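Local coordinates for protein MgGH51 (Meripilus giganteus, PDB 6ZPV) that hydrolyses terminal alpha-L-arabinofuranosidic linkages as a fungal glycoside hydrolase of family GH51, probably trimming arabinose side chains from plant cell-wall polysaccharides, at residues A[1-6]-A[562-567]; A[316-321]-A[330-335]; A[479-484]-A[492-497]. All coordinates share one frame; numbering follows the deposited sequence.

Interaction 1: residues A[1-6]-A[562-567]; sequences VTVTVN and LTFQLT
V3 bonds through its backbone to the residues either side of F564: its N donates to the O of T563 at 2.8 Å, and its O accepts from the N of Q565 at 2.9 Å. The ladder is that of two parallel strands, continued by T563 N to V1 O and V5 N to Q565 O, all four bonds close to straight. The N of T4 is satisfied by T527 OG1 and that of T2 by a sulfate ion. Waters bridge the polar side chains. One joins T2 OG1 to T563 OG1; a second lies 2.9 Å from T2 OG1 and accepts from Q565 NE2, while Q565 OE1 is satisfied by T609 OG1. A third donates to the carbonyls of V5 and Q565, the latter in addition to V5 N. On the face shared by V3 and F564, CB of V3 lies 3.7 Å from CD1 of the ring; just beyond the strands, CG2 of V5 meets CD1 of L566 at 3.8 Å. Strand 2-4 forms an edge of a three-stranded mixed sheet, with 560-565 in the middle and antiparallel 609-614 beyond; V3, V5 and L562 pack onto strand 535-541, and F564 onto strand 547-554.

Interaction 2: residues A[316-321]-A[330-335]; sequences INFVIG and ALRASL
R332 reaches from helix 327-334 to the O atoms of F318 and G321 at the C-terminal end of helix 306-320. Both terminal nitrogens converge end-on on one atom, the O of G321, NH2 at 2.9 Å and nearly in line with the carbonyl, NH1 at 3.1 Å on a lone pair. NH1 also donates to F318 O at 2.9 Å from above that carbonyl's plane, although the acceptor lies in the plane of the guanidinium. A bend at chi3 (62°) turns NE out of the extended chain; NE bonds to H337 O, and NH2 has a further acceptor in P338 O. An alanine at R332 would probably leave the carbonyls of F318 and G321, and those of H337 and P338, without these donors. Apolar packing makes up the rest. The CB of R332 sits over one face of the F318 ring, offset toward the rim, in a CH-pi contact 4.0 Å from the centroid, while L331 CG and L335 CD1 meet CE1 at the ring edge. The guanidinium thus ties together two consecutive helices that lie between strands 284-289 and 345-348 in the (beta/alpha)8 barrel of this GH51 (clan GH-A) enzyme.

Interaction 3: residues A[479-484]-A[492-497]; sequences YAPLLQ and TPDLVS
T492 touches Q484 lightly, its CG2 lying 4.0 Å from NE2, while its hydroxyl turns to L449 O. After a cis peptide bond, P493 brings CG to 3.5 Å from the OH of Y479, the two side chains crossing at about a right angle; its carbonyl shares a water with A480 O. D494 comes next and faces two ways. Its OD1 lies beside the ring of P481, itself preceded by a cis peptide, while OD2 stands against the CB, CG and CD of Q484, amide and carboxylate planes 57° apart. A water accepts from D494 N and probably donates to Q484 OE1. L495 follows, its N donating to P481 O at 3.0 Å. Its chi1 sets CG anti to the backbone N, and chi2 (71°) then brings CD1 over the centre of the Y479 ring, a CH-pi contact 3.7 Å from the centroid; CD2 meets CD1 of L482. V496 begins the parallel pairing of 483-485, just beyond barrel strand 474-479, with 496-498, in a three-stranded mixed sheet with 503-505 packed by helices 211-219 and 507-517. Its N bonds to L482 O at 2.9 Å, its O takes a weak bond from Q484 N, and its CB packs against CD2 of L483. Last, S497 OG donates to Q484 OE1 at 2.7 Å, while NE2 of that glutamine donates to T489 OG1. In this buried setting OE1 and D494 OD2 approach to 3.4 Å as two acceptors without a bond, a closeness that the donors at OE1 would probably ease.

The three contacts illustrate how chemistry follows position. Interaction 3 is core, its centre about 9 Å from the centre of the chain and almost wholly buried; there, polar groups pair with one another and with bridging waters among aliphatic and aromatic side chains. Interactions 1 and 2 are only partly buried, and interaction 1 lies farthest out, its centre about 39 Å from that of the chain, with waters bridging the hydroxyl-bearing face of its sheet. Interactions 1 and 3 both use parallel strand pairing within small mixed sheets, but different ones; interaction 2 joins two helices, and a charged side chain replaces the backbone ladder. Interaction 1 joins the N-terminus to a strand more than 550 residues away, whereas interactions 2 and 3 are local in sequence.

Interaction 1: residues A[1-6]-A[562-567]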
loop_
_atom_site.group_PDB
_atom_site.type_symbol
_atom_site.label_atom_id
_atom_site.label_comp_id
_atom_site.label_asym_id
_atom_site.label_seq_id
_atom_site.Cartn_x
_atom_site.Cartn_y
_atom_site.Cartn_z
ATOM N N VAL A 1 -31.626 6.965 -22.948
ATOM C CA VAL A 1 -30.721 6.873 -24.084
ATOM C C VAL A 1 -30.682 5.421 -24.533
ATOM O O VAL A 1 -30.627 4.546 -23.665
ATOM C CB VAL A 1 -29.303 7.438 -23.781
ATOM C CG1 VAL A 1 -28.589 6.719 -22.661
ATOM C CG2 VAL A 1 -28.388 7.367 -24.995
ATOM N N THR A 2 -30.642 5.180 -25.837
ATOM C CA THR A 2 -30.444 3.816 -26.369
ATOM C C THR A 2 -28.962 3.483 -26.493
ATOM O O THR A 2 -28.228 4.297 -27.075
ATOM C CB THR A 2 -31.119 3.682 -27.719
ATOM O OG1 THR A 2 -32.521 3.850 -27.543
ATOM C CG2 THR A 2 -30.817 2.333 -28.350
ATOM N N VAL A 3 -28.549 2.390 -25.926
ATOM C CA VAL A 3 -27.161 1.912 -26.037
ATOM C C VAL A 3 -27.155 0.631 -26.831
ATOM O O VAL A 3 -27.638 -0.416 -26.343
ATOM C CB VAL A 3 -26.530 1.697 -24.658
ATOM C CG1 VAL A 3 -25.116 1.224 -24.809
ATOM C CG2 VAL A 3 -26.557 2.965 -23.838
ATOM N N THR A 4 -26.661 0.704 -28.064
ATOM C CA THR A 4 -26.566 -0.461 -28.937
ATOM C C THR A 4 -25.207 -1.097 -28.719
ATOM O O THR A 4 -24.177 -0.392 -28.845
ATOM C CB THR A 4 -26.795 -0.040 -30.384
ATOM O OG1 THR A 4 -28.128 0.476 -30.502
ATOM C CG2 THR A 4 -26.638 -1.211 -31.342
ATOM N N VAL A 5 -25.164 -2.404 -28.506
ATOM C CA VAL A 5 -23.931 -3.151 -28.201
ATOM C C VAL A 5 -23.498 -3.905 -29.438
ATOM O O VAL A 5 -24.295 -4.695 -29.983
ATOM C CB VAL A 5 -24.148 -4.090 -27.013
ATOM C CG1 VAL A 5 -22.836 -4.742 -26.675
ATOM C CG2 VAL A 5 -24.734 -3.302 -25.831
ATOM N N ASN A 6 -22.287 -3.691 -29.902
ATOM C CA ASN A 6 -21.756 -4.452 -31.043
ATOM C C ASN A 6 -21.417 -5.861 -30.589
ATOM O O ASN A 6 -20.741 -6.051 -29.548
ATOM C CB ASN A 6 -20.521 -3.723 -31.575
ATOM C CG ASN A 6 -20.100 -4.093 -32.976
ATOM O OD1 ASN A 6 -20.063 -5.267 -33.345
ATOM N ND2 ASN A 6 -19.731 -3.040 -33.700
ATOM N N LEU A 562 -31.400 3.929 -19.497
ATOM C CA LEU A 562 -30.687 3.374 -20.613
ATOM C C LEU A 562 -31.470 2.204 -21.143
ATOM O O LEU A 562 -31.823 1.317 -20.386
ATOM C CB LEU A 562 -29.280 2.913 -20.205
ATOM C CG LEU A 562 -28.430 3.997 -19.512
ATOM C CD1 LEU A 562 -28.547 3.899 -18.011
ATOM C CD2 LEU A 562 -26.957 3.918 -19.901
ATOM N N THR A 563 -31.692 2.187 -22.453
ATOM C CA THR A 563 -32.298 1.065 -23.133
ATOM C C THR A 563 -31.162 0.313 -23.847
ATOM O O THR A 563 -30.617 0.836 -24.822
ATOM C CB THR A 563 -33.335 1.541 -24.179
ATOM O OG1 THR A 563 -34.283 2.474 -23.618
ATOM C CG2 THR A 563 -34.005 0.333 -24.806
ATOM N N PHE A 564 -30.806 -0.848 -23.318
ATOM C CA PHE A 564 -29.751 -1.672 -23.921
ATOM C C PHE A 564 -30.316 -2.512 -25.031
ATOM O O PHE A 564 -31.320 -3.226 -24.828
ATOM C CB PHE A 564 -29.088 -2.529 -22.849
ATOM C CG PHE A 564 -28.251 -1.710 -21.911
ATOM C CD1 PHE A 564 -27.007 -1.191 -22.323
ATOM C CD2 PHE A 564 -28.714 -1.369 -20.658
ATOM C CE1 PHE A 564 -26.290 -0.396 -21.450
ATOM C CE2 PHE A 564 -27.970 -0.573 -19.810
ATOM C CZ PHE A 564 -26.762 -0.073 -20.204
ATOM N N GLN A 565 -29.655 -2.458 -26.180
ATOM C CA GLN A 565 -30.025 -3.230 -27.380
ATOM C C GLN A 565 -28.885 -4.179 -27.698
ATOM O O GLN A 565 -27.806 -3.742 -28.117
ATOM C CB GLN A 565 -30.339 -2.309 -28.558
ATOM C CG GLN A 565 -31.546 -1.464 -28.369
ATOM C CD GLN A 565 -32.873 -2.182 -28.382
ATOM O OE1 GLN A 565 -32.905 -3.388 -28.583
ATOM N NE2 GLN A 565 -33.962 -1.413 -28.320
ATOM N N LEU A 566 -29.141 -5.455 -27.479
ATOM C CA LEU A 566 -28.205 -6.577 -27.691
ATOM C C LEU A 566 -28.766 -7.494 -28.783
ATOM O O LEU A 566 -28.379 -8.720 -28.843
ATOM C CB LEU A 566 -27.966 -7.333 -26.394
ATOM C CG LEU A 566 -27.012 -6.642 -25.395
ATOM C CD1 LEU A 566 -27.651 -5.480 -24.718
ATOM C CD2 LEU A 566 -26.495 -7.609 -24.415
ATOM N N THR A 567 -29.566 -6.953 -29.702
ATOM C CA THR A 567 -30.185 -7.794 -30.743
ATOM C C THR A 567 -29.160 -8.320 -31.762
ATOM O O THR A 567 -29.517 -9.245 -32.497
ATOM C CB THR A 567 -31.260 -6.982 -31.445
ATOM O OG1 THR A 567 -30.715 -5.810 -32.001
ATOM C CG2 THR A 567 -32.403 -6.678 -30.498
HETATM O O HOH W 1 -33.866 1.511 -28.497
HETATM O O HOH W 2 -34.482 4.457 -25.606
HETATM O O HOH W 3 -26.865 -5.426 -30.510
#

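Interaction 2: residues A[316-321]-A[330-335]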
loop_
_atom_site.group_PDB
_atom_site.type_symbol
_atom_site.label_atom_id
_atom_site.label_comp_id
_atom_site.label_asym_id
_atom_site.label_seq_id
_atom_site.Cartn_x
_atom_site.Cartn_y
_atom_site.Cartn_z
ATOM N N ILE A 316 16.740 -5.668 -9.549
ATOM C CA ILE A 316 16.007 -6.523 -10.494
ATOM C C ILE A 316 16.519 -7.968 -10.430
ATOM O O ILE A 316 15.712 -8.925 -10.416
ATOM C CB ILE A 316 16.039 -5.933 -11.905
ATOM C CG1 ILE A 316 15.306 -4.592 -11.951
ATOM C CG2 ILE A 316 15.475 -6.940 -12.913
ATOM C CD1 ILE A 316 15.565 -3.753 -13.185
ATOM N N ASN A 317 17.833 -8.152 -10.324
ATOM C CA ASN A 317 18.366 -9.523 -10.189
ATOM C C ASN A 317 17.851 -10.198 -8.929
ATOM O O ASN A 317 17.619 -11.406 -8.932
ATOM C CB ASN A 317 19.904 -9.522 -10.226
ATOM C CG ASN A 317 20.459 -9.486 -11.641
ATOM O OD1 ASN A 317 19.759 -9.940 -12.553
ATOM N ND2 ASN A 317 21.694 -8.974 -11.752
ATOM N N PHE A 318 17.671 -9.481 -7.832
ATOM C CA PHE A 318 17.082 -10.077 -6.636
ATOM C C PHE A 318 15.725 -10.691 -7.015
ATOM O O PHE A 318 15.372 -11.782 -6.511
ATOM C CB PHE A 318 16.925 -9.060 -5.504
ATOM C CG PHE A 318 16.365 -9.683 -4.250
ATOM C CD1 PHE A 318 17.185 -10.370 -3.380
ATOM C CD2 PHE A 318 14.996 -9.640 -3.960
ATOM C CE1 PHE A 318 16.712 -10.949 -2.229
ATOM C CE2 PHE A 318 14.512 -10.212 -2.783
ATOM C CZ PHE A 318 15.375 -10.869 -1.928
ATOM N N VAL A 319 14.915 -9.996 -7.793
ATOM C CA VAL A 319 13.547 -10.423 -8.154
ATOM C C VAL A 319 13.589 -11.632 -9.076
ATOM O O VAL A 319 12.847 -12.617 -8.845
ATOM C CB VAL A 319 12.741 -9.260 -8.747
ATOM C CG1 VAL A 319 11.324 -9.728 -8.998
ATOM C CG2 VAL A 319 12.753 -8.026 -7.860
ATOM N N ILE A 320 14.386 -11.558 -10.170
ATOM C CA ILE A 320 14.247 -12.500 -11.314
ATOM C C ILE A 320 15.512 -13.269 -11.673
ATOM O O ILE A 320 15.431 -14.160 -12.526
ATOM C CB ILE A 320 13.734 -11.795 -12.574
ATOM C CG1 ILE A 320 14.760 -10.823 -13.184
ATOM C CG2 ILE A 320 12.406 -11.143 -12.329
ATOM C CD1 ILE A 320 14.305 -10.261 -14.494
ATOM N N GLY A 321 16.662 -12.900 -11.127
ATOM C CA GLY A 321 17.901 -13.476 -11.694
ATOM C C GLY A 321 18.066 -14.934 -11.342
ATOM O O GLY A 321 17.548 -15.409 -10.332
ATOM N N ALA A 330 21.396 -15.018 -5.765
ATOM C CA ALA A 330 21.807 -16.026 -4.761
ATOM C C ALA A 330 21.224 -15.699 -3.412
ATOM O O ALA A 330 20.873 -16.596 -2.649
ATOM C CB ALA A 330 23.320 -16.134 -4.719
ATOM N N LEU A 331 21.124 -14.400 -3.111
ATOM C CA LEU A 331 20.570 -13.958 -1.838
ATOM C C LEU A 331 19.083 -14.314 -1.744
ATOM O O LEU A 331 18.611 -14.819 -0.712
ATOM C CB LEU A 331 20.787 -12.453 -1.691
ATOM C CG LEU A 331 20.304 -11.823 -0.378
ATOM C CD1 LEU A 331 21.038 -12.388 0.818
ATOM C CD2 LEU A 331 20.450 -10.329 -0.428
ATOM N N ARG A 332 18.305 -14.072 -2.808
ATOM C CA ARG A 332 16.904 -14.467 -2.839
ATOM C C ARG A 332 16.801 -15.964 -2.533
ATOM O O ARG A 332 15.933 -16.406 -1.742
ATOM C CB ARG A 332 16.265 -14.138 -4.189
ATOM C CG ARG A 332 14.780 -14.477 -4.248
ATOM C CD ARG A 332 14.177 -14.546 -5.653
ATOM N NE ARG A 332 14.788 -15.587 -6.463
ATOM C CZ ARG A 332 15.538 -15.419 -7.549
ATOM N NH1 ARG A 332 15.948 -14.220 -7.911
ATOM N NH2 ARG A 332 15.870 -16.456 -8.274
ATOM N N ALA A 333 17.600 -16.786 -3.173
ATOM C CA ALA A 333 17.594 -18.229 -2.923
ATOM C C ALA A 333 17.905 -18.495 -1.443
ATOM O O ALA A 333 17.256 -19.387 -0.845
ATOM C CB ALA A 333 18.567 -18.926 -3.891
ATOM N N SER A 334 18.941 -17.883 -0.906
ATOM C CA SER A 334 19.358 -18.108 0.481
ATOM C C SER A 334 18.237 -17.799 1.479
ATOM O O SER A 334 18.220 -18.370 2.575
ATOM C CB SER A 334 20.607 -17.279 0.805
ATOM O OG SER A 334 20.324 -15.953 1.170
ATOM N N LEU A 335 17.371 -16.862 1.113
ATOM C CA LEU A 335 16.235 -16.445 1.932
ATOM C C LEU A 335 14.992 -17.298 1.676
ATOM O O LEU A 335 13.924 -16.984 2.233
ATOM C CB LEU A 335 15.972 -14.962 1.669
ATOM C CG LEU A 335 17.083 -14.028 2.161
ATOM C CD1 LEU A 335 16.904 -12.610 1.599
ATOM C CD2 LEU A 335 17.146 -13.976 3.670
#

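Interaction 3: residues A[479-484]-A[492-497]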
loop_
_atom_site.group_PDB
_atom_site.type_symbol
_atom_site.label_atom_id
_atom_site.label_comp_id
_atom_site.label_asym_id
_atom_site.label_seq_id
_atom_site.Cartn_x
_atom_site.Cartn_y
_atom_site.Cartn_z
ATOM N N TYR A 479 -5.806 3.774 -8.385
ATOM C CA TYR A 479 -6.143 4.890 -7.476
ATOM C C TYR A 479 -4.966 5.165 -6.530
ATOM O O TYR A 479 -4.228 4.232 -6.181
ATOM C CB TYR A 479 -7.390 4.490 -6.659
ATOM C CG TYR A 479 -7.997 5.541 -5.757
ATOM C CD1 TYR A 479 -7.482 5.864 -4.525
ATOM C CD2 TYR A 479 -9.146 6.212 -6.174
ATOM C CE1 TYR A 479 -8.055 6.810 -3.688
ATOM C CE2 TYR A 479 -9.742 7.136 -5.329
ATOM C CZ TYR A 479 -9.217 7.446 -4.088
ATOM O OH TYR A 479 -9.774 8.376 -3.227
ATOM N N ALA A 480 -4.835 6.397 -6.061
ATOM C CA ALA A 480 -3.837 6.640 -5.008
ATOM C C ALA A 480 -4.258 7.746 -4.087
ATOM O O ALA A 480 -4.902 8.712 -4.556
ATOM C CB ALA A 480 -2.487 6.949 -5.601
ATOM N N PRO A 481 -3.831 7.726 -2.807
ATOM C CA PRO A 481 -3.194 6.596 -2.143
ATOM C C PRO A 481 -4.182 5.454 -1.852
ATOM O O PRO A 481 -5.405 5.629 -1.750
ATOM C CB PRO A 481 -2.689 7.178 -0.792
ATOM C CG PRO A 481 -2.679 8.652 -1.031
ATOM C CD PRO A 481 -3.840 8.928 -1.974
ATOM N N LEU A 482 -3.597 4.264 -1.628
ATOM C CA LEU A 482 -4.322 3.036 -1.320
ATOM C C LEU A 482 -4.834 3.019 0.107
ATOM O O LEU A 482 -5.975 2.566 0.310
ATOM C CB LEU A 482 -3.383 1.885 -1.594
ATOM C CG LEU A 482 -3.962 0.478 -1.441
ATOM C CD1 LEU A 482 -5.125 0.238 -2.377
ATOM C CD2 LEU A 482 -2.881 -0.548 -1.646
ATOM N N LEU A 483 -3.981 3.403 1.066
ATOM C CA LEU A 483 -4.227 3.085 2.469
ATOM C C LEU A 483 -4.071 4.305 3.354
ATOM O O LEU A 483 -3.217 5.188 3.101
ATOM C CB LEU A 483 -3.267 1.981 2.930
ATOM C CG LEU A 483 -3.638 0.578 2.469
ATOM C CD1 LEU A 483 -2.546 -0.411 2.674
ATOM C CD2 LEU A 483 -4.884 0.091 3.174
ATOM N N GLN A 484 -4.796 4.294 4.465
ATOM C CA GLN A 484 -4.777 5.383 5.454
ATOM C C GLN A 484 -4.995 4.892 6.877
ATOM O O GLN A 484 -6.091 4.392 7.197
ATOM C CB GLN A 484 -5.860 6.396 5.140
ATOM C CG GLN A 484 -6.041 7.495 6.168
ATOM C CD GLN A 484 -7.348 8.264 6.025
ATOM O OE1 GLN A 484 -8.272 7.844 5.359
ATOM N NE2 GLN A 484 -7.406 9.391 6.710
ATOM N N THR A 492 -5.398 12.950 2.091
ATOM C CA THR A 492 -6.735 12.402 1.877
ATOM C C THR A 492 -7.167 12.828 0.485
ATOM O O THR A 492 -6.675 13.809 -0.066
ATOM C CB THR A 492 -7.729 12.914 2.916
ATOM O OG1 THR A 492 -7.958 14.329 2.731
ATOM C CG2 THR A 492 -7.257 12.669 4.341
ATOM N N PRO A 493 -8.199 12.192 -0.080
ATOM C CA PRO A 493 -8.811 10.953 0.384
ATOM C C PRO A 493 -7.977 9.721 -0.005
ATOM O O PRO A 493 -7.107 9.784 -0.862
ATOM C CB PRO A 493 -10.146 10.959 -0.377
ATOM C CG PRO A 493 -9.800 11.566 -1.698
ATOM C CD PRO A 493 -8.773 12.634 -1.342
ATOM N N ASP A 494 -8.265 8.615 0.667
ATOM C CA ASP A 494 -7.558 7.342 0.488
ATOM C C ASP A 494 -8.522 6.195 0.229
ATOM O O ASP A 494 -9.672 6.257 0.697
ATOM C CB ASP A 494 -6.696 7.092 1.729
ATOM C CG ASP A 494 -5.781 8.248 2.012
ATOM O OD1 ASP A 494 -4.824 8.459 1.274
ATOM O OD2 ASP A 494 -6.115 9.027 3.019
ATOM N N LEU A 495 -8.061 5.154 -0.456
ATOM C CA LEU A 495 -8.991 4.099 -0.869
ATOM C C LEU A 495 -9.546 3.242 0.288
ATOM O O LEU A 495 -10.738 2.919 0.279
ATOM C CB LEU A 495 -8.332 3.192 -1.939
ATOM C CG LEU A 495 -9.327 2.418 -2.773
ATOM C CD1 LEU A 495 -10.080 3.335 -3.724
ATOM C CD2 LEU A 495 -8.629 1.332 -3.577
ATOM N N VAL A 496 -8.671 2.866 1.193
ATOM C CA VAL A 496 -9.019 2.005 2.332
ATOM C C VAL A 496 -8.428 2.622 3.580
ATOM O O VAL A 496 -7.235 2.935 3.598
ATOM C CB VAL A 496 -8.479 0.585 2.084
ATOM C CG1 VAL A 496 -8.715 -0.318 3.311
ATOM C CG2 VAL A 496 -9.105 -0.036 0.842
ATOM N N SER A 497 -9.250 2.764 4.634
ATOM C CA SER A 497 -8.793 3.360 5.882
ATOM C C SER A 497 -8.875 2.341 6.998
ATOM O O SER A 497 -9.566 1.334 6.858
ATOM C CB SER A 497 -9.602 4.626 6.191
ATOM O OG SER A 497 -9.575 5.530 5.095
HETATM O O HOH W 4 -6.127 10.950 -3.206
HETATM O O HOH W 5 -9.507 9.169 3.219
#